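Long-range contacts in protein argonaute (Marinitoga piezophila, PDB 5I4A), which acts as an RNA-guided endonuclease that uses short guide RNAs with a 5'-hydroxyl to bind and cleave complementary single-stranded DNA or RNA targets: residues A[15-25]-A[70-80]; A[456-464]-A[475-483]. All coordinates share one frame; numbering follows the deposited sequence.

Interaction 1. Residues A[15-25]-A[70-80]; sequences KKIKRLYFYNP and YKVEKEEIIKE
Arg19 and Tyr21 converge on one carboxylate oxygen, Glu76 OE1. Arg19 NE forms a salt bridge with Glu76 OE1 at 2.6 Å, and that oxygen lies near the guanidinium plane although the carboxylate plane is turned 83° from it; the bend at Arg19 chi3 (51°) swings NE to that oxygen. Tyr21 OH gives a very short bond of 2.5 Å to Glu76 OE1, which sits at the ring edge. Two donors thus grip one oxygen and help fix the carboxylate.

One face of each of two rings is covered. Lys74 CD lies 3.6 Å from the Tyr21 ring centroid in a CH-pi contact, and the Asn24 amide stacks almost parallel on the Tyr70 ring, with ND2 3.3 Å from Tyr70 CZ, while Asn24 OD1 accepts from Asp26 N.

Backbone bonds pair 16-22 antiparallel with 74-79 (159°), as in Ile17 N to Ile78 O, 2.7 Å. Past the corner at Glu73, Val72 N to Tyr21 O (2.9 Å) and Tyr23 N to Tyr70 O resume the pairing, and a water accepts from Tyr21 N and Lys71 NZ.

In the N-terminal domain, strand 51-56 flanks 16-22 on its other edge, its Glu54 holding Arg19 NH1; helix 84-101 touches Ile17, and helix 29-40 meets Phe22 and Asn24.

Interaction 2. Residues A[456-464]-A[475-483]; sequences ARKTNLCIA and IGKHKNLEL
Leu461 and His478 lie alongside in the packed part of this contact, pointing the same way with their CD2 atoms 4.0 Å apart, and both rest on Ile491 of helix 485-507. Their backbones pair unevenly: His478 N to Leu461 O is sound (2.9 Å), the return bond weak. The next hydrogen-bonded pair is tighter. Gly476 has no side chain, and Ile463 CG1 comes to 4.0 Å from Gly476 N while Ile463 N bonds Gly476 O at 2.8 Å. On the opposite face, Cys462, Ala464 and Ile475 pack against helix 621-631. At the other end, Leu483 CD2 covers a guanidinium face of Arg457, 3.4 Å from its NH1, and Leu483 CD1 touches Thr459 OG1 (3.3 Å), whose hydroxyl is hydrogen-bonded to His452 ND1.

The strands run antiparallel at 177° as a beta hairpin of the RNase H fold of the PIWI domain. Strand 458-466 lies between the outermost strand 472-482 and strand 443-452, where Cys462 shares backbone bonds with Asp449, an inferred catalytic residue and probable manganese ligand.

A beta bulge between Thr459 and Leu461 shifts the register by one, and the solvent side is looser. The chain turns a corner at Asn480, where phi is positive; its N-H makes a weak bond to Asn460 OD1 at 3.4 Å, and a water bridges Asn460 OD1 to Asn480 OD1. Bends in Lys458 at chi2 (-86°) and chi4 (-86°) carry NZ into a salt bridge with Glu482 OE2 at 2.7 Å, on the syn lone pair. With an alanine here, the exposed Glu482 carboxylate is likely to lose its charge partner from the neighbouring strand and be set free to turn.

Both contacts join antiparallel strands, and each includes an outermost strand of its sheet, but they belong to different sheets in different lobes, their centres 41 Å apart and their nearest atoms about 22 Å apart. Interaction 1 is peripheral, its centre about 40 Å from the chain centre, and links strands far apart in sequence; interaction 2 is a local hairpin about 18 Å from that centre. The segments of interaction 1 bury 1099 Å² between them, against 830 Å². Both are partly buried, with 5 of 21 touching residues buried in interaction 1 and 6 of 17 in interaction 2. Charge and aromatic rings dominate the first; the second is more apolar, with Cys462 near the inferred catalytic Asp449 and its salt bridge at the exposed end.

Interaction 1. Residues A[15-25]-A[70-80]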
# COMPACT_ATOMS: atom_id res chain seq x y z
N LYS A 15 33.27 0.03 5.57
CA LYS A 15 32.47 0.02 4.35
C LYS A 15 33.11 -0.89 3.30
O LYS A 15 33.50 -0.47 2.21
CB LYS A 15 32.29 1.43 3.80
CG LYS A 15 31.49 2.39 4.67
CD LYS A 15 30.51 1.66 5.58
CE LYS A 15 29.79 2.64 6.50
NZ LYS A 15 29.19 1.98 7.69
N LYS A 16 33.21 -2.17 3.66
CA LYS A 16 33.84 -3.15 2.79
C LYS A 16 33.29 -4.53 3.11
O LYS A 16 32.86 -4.80 4.24
CB LYS A 16 35.36 -3.12 2.93
CG LYS A 16 35.85 -3.42 4.34
CD LYS A 16 37.36 -3.43 4.43
CE LYS A 16 37.92 -2.01 4.44
NZ LYS A 16 39.40 -2.02 4.55
N ILE A 17 33.32 -5.41 2.11
CA ILE A 17 32.86 -6.78 2.23
C ILE A 17 34.05 -7.71 1.99
O ILE A 17 34.84 -7.49 1.07
CB ILE A 17 31.72 -7.08 1.24
CG1 ILE A 17 30.51 -6.19 1.52
CG2 ILE A 17 31.33 -8.56 1.28
CD1 ILE A 17 30.07 -6.21 2.97
N LYS A 18 34.17 -8.73 2.83
CA LYS A 18 35.21 -9.74 2.69
C LYS A 18 34.57 -11.04 2.20
O LYS A 18 33.53 -11.46 2.71
CB LYS A 18 35.94 -9.98 4.01
CG LYS A 18 37.05 -11.02 3.92
CD LYS A 18 38.24 -10.66 4.79
CE LYS A 18 38.20 -11.37 6.14
NZ LYS A 18 39.42 -11.08 6.94
N ARG A 19 35.21 -11.67 1.21
CA ARG A 19 34.74 -12.94 0.67
C ARG A 19 35.79 -14.01 0.94
O ARG A 19 36.92 -13.92 0.43
CB ARG A 19 34.45 -12.83 -0.83
CG ARG A 19 33.94 -14.13 -1.44
CD ARG A 19 33.13 -13.91 -2.71
NE ARG A 19 33.80 -13.05 -3.68
CZ ARG A 19 33.25 -11.97 -4.23
NH1 ARG A 19 32.01 -11.62 -3.91
NH2 ARG A 19 33.93 -11.26 -5.11
N LEU A 20 35.42 -15.00 1.74
CA LEU A 20 36.30 -16.11 2.10
C LEU A 20 35.90 -17.36 1.33
O LEU A 20 34.73 -17.54 0.99
CB LEU A 20 36.24 -16.38 3.61
CG LEU A 20 36.42 -15.18 4.53
CD1 LEU A 20 36.28 -15.60 5.98
CD2 LEU A 20 37.77 -14.53 4.28
N TYR A 21 36.88 -18.22 1.07
CA TYR A 21 36.67 -19.42 0.27
C TYR A 21 37.04 -20.67 1.06
O TYR A 21 37.92 -20.65 1.93
CB TYR A 21 37.50 -19.37 -1.02
CG TYR A 21 37.01 -18.35 -2.02
CD1 TYR A 21 37.41 -17.02 -1.93
CD2 TYR A 21 36.15 -18.71 -3.04
CE1 TYR A 21 36.97 -16.09 -2.85
CE2 TYR A 21 35.71 -17.78 -3.96
CZ TYR A 21 36.12 -16.47 -3.86
OH TYR A 21 35.68 -15.54 -4.77
N PHE A 22 36.34 -21.76 0.76
CA PHE A 22 36.56 -23.05 1.39
C PHE A 22 36.45 -24.14 0.34
O PHE A 22 35.71 -24.01 -0.64
CB PHE A 22 35.55 -23.30 2.53
CG PHE A 22 35.54 -22.23 3.58
CD1 PHE A 22 34.77 -21.09 3.42
CD2 PHE A 22 36.31 -22.35 4.72
CE1 PHE A 22 34.76 -20.10 4.38
CE2 PHE A 22 36.31 -21.36 5.69
CZ PHE A 22 35.53 -20.24 5.52
N TYR A 23 37.18 -25.23 0.55
CA TYR A 23 37.13 -26.37 -0.36
C TYR A 23 37.07 -27.67 0.43
O TYR A 23 37.85 -27.87 1.36
CB TYR A 23 38.32 -26.40 -1.31
CG TYR A 23 38.30 -27.61 -2.22
CD1 TYR A 23 37.44 -27.66 -3.31
CD2 TYR A 23 39.10 -28.71 -1.96
CE1 TYR A 23 37.40 -28.77 -4.13
CE2 TYR A 23 39.06 -29.82 -2.77
CZ TYR A 23 38.21 -29.85 -3.86
OH TYR A 23 38.17 -30.95 -4.67
N ASN A 24 36.15 -28.55 0.03
CA ASN A 24 35.97 -29.85 0.68
C ASN A 24 35.98 -30.92 -0.41
O ASN A 24 35.06 -30.94 -1.26
CB ASN A 24 34.67 -29.88 1.48
CG ASN A 24 34.54 -31.12 2.35
OD1 ASN A 24 35.08 -32.19 2.03
ND2 ASN A 24 33.81 -31.00 3.45
N PRO A 25 36.96 -31.83 -0.42
CA PRO A 25 36.99 -32.87 -1.45
C PRO A 25 36.00 -34.01 -1.22
O PRO A 25 35.62 -34.68 -2.18
CB PRO A 25 38.43 -33.39 -1.39
CG PRO A 25 38.83 -33.17 0.04
CD PRO A 25 38.14 -31.90 0.47
N TYR A 70 39.26 -26.59 5.84
CA TYR A 70 38.85 -26.45 4.46
C TYR A 70 39.12 -25.06 3.90
O TYR A 70 38.84 -24.81 2.72
CB TYR A 70 37.35 -26.77 4.31
CG TYR A 70 36.98 -28.16 4.79
CD1 TYR A 70 37.52 -29.29 4.19
CD2 TYR A 70 36.08 -28.33 5.84
CE1 TYR A 70 37.17 -30.55 4.63
CE2 TYR A 70 35.74 -29.59 6.28
CZ TYR A 70 36.29 -30.70 5.67
OH TYR A 70 35.94 -31.96 6.10
N LYS A 71 39.65 -24.15 4.72
CA LYS A 71 39.85 -22.77 4.27
C LYS A 71 40.86 -22.71 3.14
O LYS A 71 41.90 -23.38 3.17
CB LYS A 71 40.31 -21.89 5.43
CG LYS A 71 40.52 -20.44 5.01
CD LYS A 71 40.67 -19.50 6.19
CE LYS A 71 40.27 -18.08 5.79
NZ LYS A 71 41.01 -17.59 4.59
N VAL A 72 40.55 -21.89 2.14
CA VAL A 72 41.38 -21.72 0.95
C VAL A 72 42.08 -20.37 1.03
O VAL A 72 41.57 -19.41 1.62
CB VAL A 72 40.50 -21.86 -0.32
CG1 VAL A 72 41.10 -21.13 -1.52
CG2 VAL A 72 40.29 -23.33 -0.65
N GLU A 73 43.29 -20.31 0.45
CA GLU A 73 44.09 -19.09 0.46
C GLU A 73 43.32 -17.89 -0.08
O GLU A 73 43.52 -16.76 0.40
CB GLU A 73 45.36 -19.31 -0.37
CG GLU A 73 46.12 -18.05 -0.74
CD GLU A 73 46.47 -18.00 -2.22
OE1 GLU A 73 45.87 -17.17 -2.94
OE2 GLU A 73 47.33 -18.79 -2.66
N LYS A 74 42.45 -18.10 -1.06
CA LYS A 74 41.82 -16.99 -1.77
C LYS A 74 40.96 -16.14 -0.84
O LYS A 74 40.14 -16.66 -0.08
CB LYS A 74 40.97 -17.54 -2.92
CG LYS A 74 40.51 -16.50 -3.92
CD LYS A 74 39.58 -17.12 -4.96
CE LYS A 74 39.45 -16.25 -6.19
NZ LYS A 74 38.59 -16.89 -7.23
N GLU A 75 41.16 -14.83 -0.91
CA GLU A 75 40.34 -13.86 -0.19
C GLU A 75 40.16 -12.63 -1.05
O GLU A 75 41.04 -12.27 -1.84
CB GLU A 75 40.96 -13.46 1.15
CG GLU A 75 40.76 -14.47 2.26
CD GLU A 75 41.20 -13.93 3.61
OE1 GLU A 75 41.50 -12.73 3.70
OE2 GLU A 75 41.25 -14.72 4.58
N GLU A 76 39.00 -11.99 -0.90
CA GLU A 76 38.67 -10.82 -1.70
C GLU A 76 38.01 -9.77 -0.81
O GLU A 76 37.26 -10.10 0.12
CB GLU A 76 37.75 -11.18 -2.87
CG GLU A 76 38.42 -12.09 -3.89
CD GLU A 76 37.42 -12.87 -4.72
OE1 GLU A 76 36.35 -13.22 -4.19
OE2 GLU A 76 37.71 -13.13 -5.91
N ILE A 77 38.31 -8.51 -1.10
CA ILE A 77 37.77 -7.37 -0.36
C ILE A 77 37.09 -6.45 -1.36
O ILE A 77 37.73 -5.96 -2.30
CB ILE A 77 38.87 -6.63 0.42
CG1 ILE A 77 39.30 -7.46 1.62
CG2 ILE A 77 38.37 -5.25 0.85
CD1 ILE A 77 40.79 -7.43 1.89
N ILE A 78 35.79 -6.24 -1.18
CA ILE A 78 34.99 -5.40 -2.07
C ILE A 78 34.54 -4.19 -1.27
O ILE A 78 33.81 -4.33 -0.27
CB ILE A 78 33.78 -6.16 -2.64
CG1 ILE A 78 34.18 -7.58 -3.03
CG2 ILE A 78 33.20 -5.41 -3.83
CD1 ILE A 78 35.21 -7.66 -4.14
N LYS A 79 34.97 -3.01 -1.69
CA LYS A 79 34.55 -1.78 -1.03
C LYS A 79 33.09 -1.48 -1.36
O LYS A 79 32.60 -1.78 -2.45
CB LYS A 79 35.43 -0.62 -1.46
CG LYS A 79 36.90 -0.83 -1.19
CD LYS A 79 37.72 0.17 -1.96
CE LYS A 79 39.15 0.18 -1.49
NZ LYS A 79 39.79 1.44 -1.91
N GLU A 80 32.40 -0.87 -0.40
CA GLU A 80 31.03 -0.42 -0.65
C GLU A 80 30.97 0.51 -1.85
O GLU A 80 29.96 0.52 -2.57
CB GLU A 80 30.48 0.28 0.60
CG GLU A 80 29.00 0.63 0.54
CD GLU A 80 28.75 1.98 -0.10
OE1 GLU A 80 29.71 2.77 -0.22
OE2 GLU A 80 27.59 2.26 -0.48
O HOH W 1 39.52 -18.06 2.21

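Interaction 2. Residues A[456-464]-A[475-483]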
# COMPACT_ATOMS: atom_id res chain seq x y z
N ALA A 456 6.79 -17.50 -11.92
CA ALA A 456 6.29 -17.00 -13.20
C ALA A 456 7.30 -16.06 -13.84
O ALA A 456 8.35 -15.78 -13.24
CB ALA A 456 4.95 -16.31 -13.01
N ARG A 457 7.00 -15.60 -15.05
CA ARG A 457 7.88 -14.69 -15.79
C ARG A 457 7.03 -13.63 -16.49
O ARG A 457 7.13 -13.41 -17.70
CB ARG A 457 8.74 -15.45 -16.80
CG ARG A 457 9.75 -16.40 -16.18
CD ARG A 457 10.74 -15.65 -15.30
NE ARG A 457 11.68 -14.86 -16.09
CZ ARG A 457 12.52 -13.97 -15.58
NH1 ARG A 457 12.53 -13.73 -14.27
NH2 ARG A 457 13.35 -13.30 -16.37
N LYS A 458 6.20 -12.94 -15.72
CA LYS A 458 5.25 -11.98 -16.26
C LYS A 458 5.47 -10.60 -15.65
O LYS A 458 6.15 -10.45 -14.62
CB LYS A 458 3.81 -12.45 -15.99
CG LYS A 458 3.49 -13.84 -16.54
CD LYS A 458 3.04 -13.80 -17.99
CE LYS A 458 2.82 -15.20 -18.56
NZ LYS A 458 4.08 -15.80 -19.08
N THR A 459 4.88 -9.59 -16.29
CA THR A 459 5.02 -8.19 -15.90
C THR A 459 3.66 -7.51 -15.89
O THR A 459 2.84 -7.74 -16.79
CB THR A 459 5.97 -7.45 -16.86
OG1 THR A 459 7.32 -7.80 -16.56
CG2 THR A 459 5.80 -5.94 -16.77
N ASN A 460 3.41 -6.67 -14.89
CA ASN A 460 2.12 -6.00 -14.72
C ASN A 460 2.36 -4.50 -14.61
O ASN A 460 3.15 -4.03 -13.78
CB ASN A 460 1.41 -6.51 -13.47
CG ASN A 460 0.97 -7.95 -13.62
OD1 ASN A 460 0.47 -8.35 -14.67
ND2 ASN A 460 1.17 -8.74 -12.58
N LEU A 461 1.66 -3.73 -15.46
CA LEU A 461 1.89 -2.30 -15.62
C LEU A 461 0.57 -1.54 -15.58
O LEU A 461 -0.43 -1.98 -16.15
CB LEU A 461 2.61 -2.01 -16.94
CG LEU A 461 2.59 -0.55 -17.42
CD1 LEU A 461 3.45 0.32 -16.52
CD2 LEU A 461 3.05 -0.45 -18.87
N CYS A 462 0.58 -0.38 -14.91
CA CYS A 462 -0.55 0.54 -14.92
C CYS A 462 -0.03 1.95 -14.65
O CYS A 462 0.79 2.14 -13.75
CB CYS A 462 -1.61 0.16 -13.88
SG CYS A 462 -2.97 1.35 -13.75
N ILE A 463 -0.50 2.92 -15.44
CA ILE A 463 -0.10 4.32 -15.28
C ILE A 463 -1.36 5.18 -15.17
O ILE A 463 -2.42 4.83 -15.70
CB ILE A 463 0.80 4.81 -16.43
CG1 ILE A 463 -0.02 5.20 -17.66
CG2 ILE A 463 1.82 3.74 -16.81
CD1 ILE A 463 -0.05 6.69 -17.93
N ALA A 464 -1.22 6.32 -14.50
CA ALA A 464 -2.32 7.25 -14.30
C ALA A 464 -1.78 8.67 -14.28
O ALA A 464 -0.79 8.95 -13.59
CB ALA A 464 -3.07 6.95 -12.99
N ILE A 475 -5.62 6.89 -17.95
CA ILE A 475 -5.26 5.67 -17.23
C ILE A 475 -4.93 4.60 -18.26
O ILE A 475 -5.71 4.37 -19.18
CB ILE A 475 -6.38 5.19 -16.29
CG1 ILE A 475 -6.74 6.26 -15.27
CG2 ILE A 475 -5.97 3.90 -15.59
CD1 ILE A 475 -7.88 5.87 -14.35
N GLY A 476 -3.78 3.96 -18.10
CA GLY A 476 -3.40 2.86 -18.96
C GLY A 476 -3.04 1.64 -18.13
O GLY A 476 -2.42 1.76 -17.08
N LYS A 477 -3.45 0.47 -18.63
CA LYS A 477 -3.24 -0.78 -17.91
C LYS A 477 -2.92 -1.89 -18.91
O LYS A 477 -3.53 -1.96 -19.98
CB LYS A 477 -4.47 -1.17 -17.08
CG LYS A 477 -4.31 -2.46 -16.29
CD LYS A 477 -5.56 -2.79 -15.49
CE LYS A 477 -5.34 -4.01 -14.61
NZ LYS A 477 -6.53 -4.33 -13.77
N HIS A 478 -1.96 -2.74 -18.55
CA HIS A 478 -1.57 -3.88 -19.36
C HIS A 478 -1.38 -5.08 -18.45
O HIS A 478 -0.71 -4.98 -17.42
CB HIS A 478 -0.29 -3.60 -20.14
CG HIS A 478 -0.43 -2.50 -21.14
ND1 HIS A 478 -0.88 -2.72 -22.43
CD2 HIS A 478 -0.20 -1.17 -21.04
CE1 HIS A 478 -0.91 -1.57 -23.08
NE2 HIS A 478 -0.50 -0.62 -22.26
N LYS A 479 -1.95 -6.21 -18.84
CA LYS A 479 -1.94 -7.41 -18.02
C LYS A 479 -1.08 -8.50 -18.66
O LYS A 479 -1.12 -8.70 -19.88
CB LYS A 479 -3.37 -7.93 -17.80
CG LYS A 479 -4.31 -6.92 -17.15
CD LYS A 479 -5.48 -7.64 -16.47
CE LYS A 479 -4.99 -8.52 -15.33
NZ LYS A 479 -6.02 -9.55 -14.96
N ASN A 480 -0.29 -9.17 -17.83
CA ASN A 480 0.49 -10.34 -18.21
C ASN A 480 1.36 -10.08 -19.44
O ASN A 480 1.20 -10.69 -20.49
CB ASN A 480 -0.42 -11.55 -18.43
CG ASN A 480 -1.32 -11.84 -17.25
OD1 ASN A 480 -0.87 -12.37 -16.23
ND2 ASN A 480 -2.60 -11.52 -17.38
N LEU A 481 2.28 -9.14 -19.27
CA LEU A 481 3.34 -8.91 -20.24
C LEU A 481 4.51 -9.84 -19.93
O LEU A 481 4.80 -10.13 -18.77
CB LEU A 481 3.81 -7.46 -20.20
CG LEU A 481 2.73 -6.41 -20.49
CD1 LEU A 481 3.19 -5.02 -20.08
CD2 LEU A 481 2.35 -6.43 -21.97
N GLU A 482 5.17 -10.33 -20.98
CA GLU A 482 6.32 -11.21 -20.80
C GLU A 482 7.46 -10.45 -20.14
O GLU A 482 7.84 -9.36 -20.59
CB GLU A 482 6.78 -11.78 -22.15
CG GLU A 482 5.78 -12.72 -22.82
CD GLU A 482 5.66 -14.06 -22.12
OE1 GLU A 482 6.25 -15.05 -22.60
OE2 GLU A 482 4.98 -14.13 -21.07
N LEU A 483 8.01 -11.02 -19.07
CA LEU A 483 9.07 -10.36 -18.32
C LEU A 483 10.32 -10.19 -19.17
O LEU A 483 11.09 -11.13 -19.37
CB LEU A 483 9.39 -11.14 -17.04
CG LEU A 483 10.46 -10.56 -16.11
CD1 LEU A 483 10.32 -9.05 -15.98
CD2 LEU A 483 10.37 -11.21 -14.74
O HOH W 2 0.25 -11.14 -13.96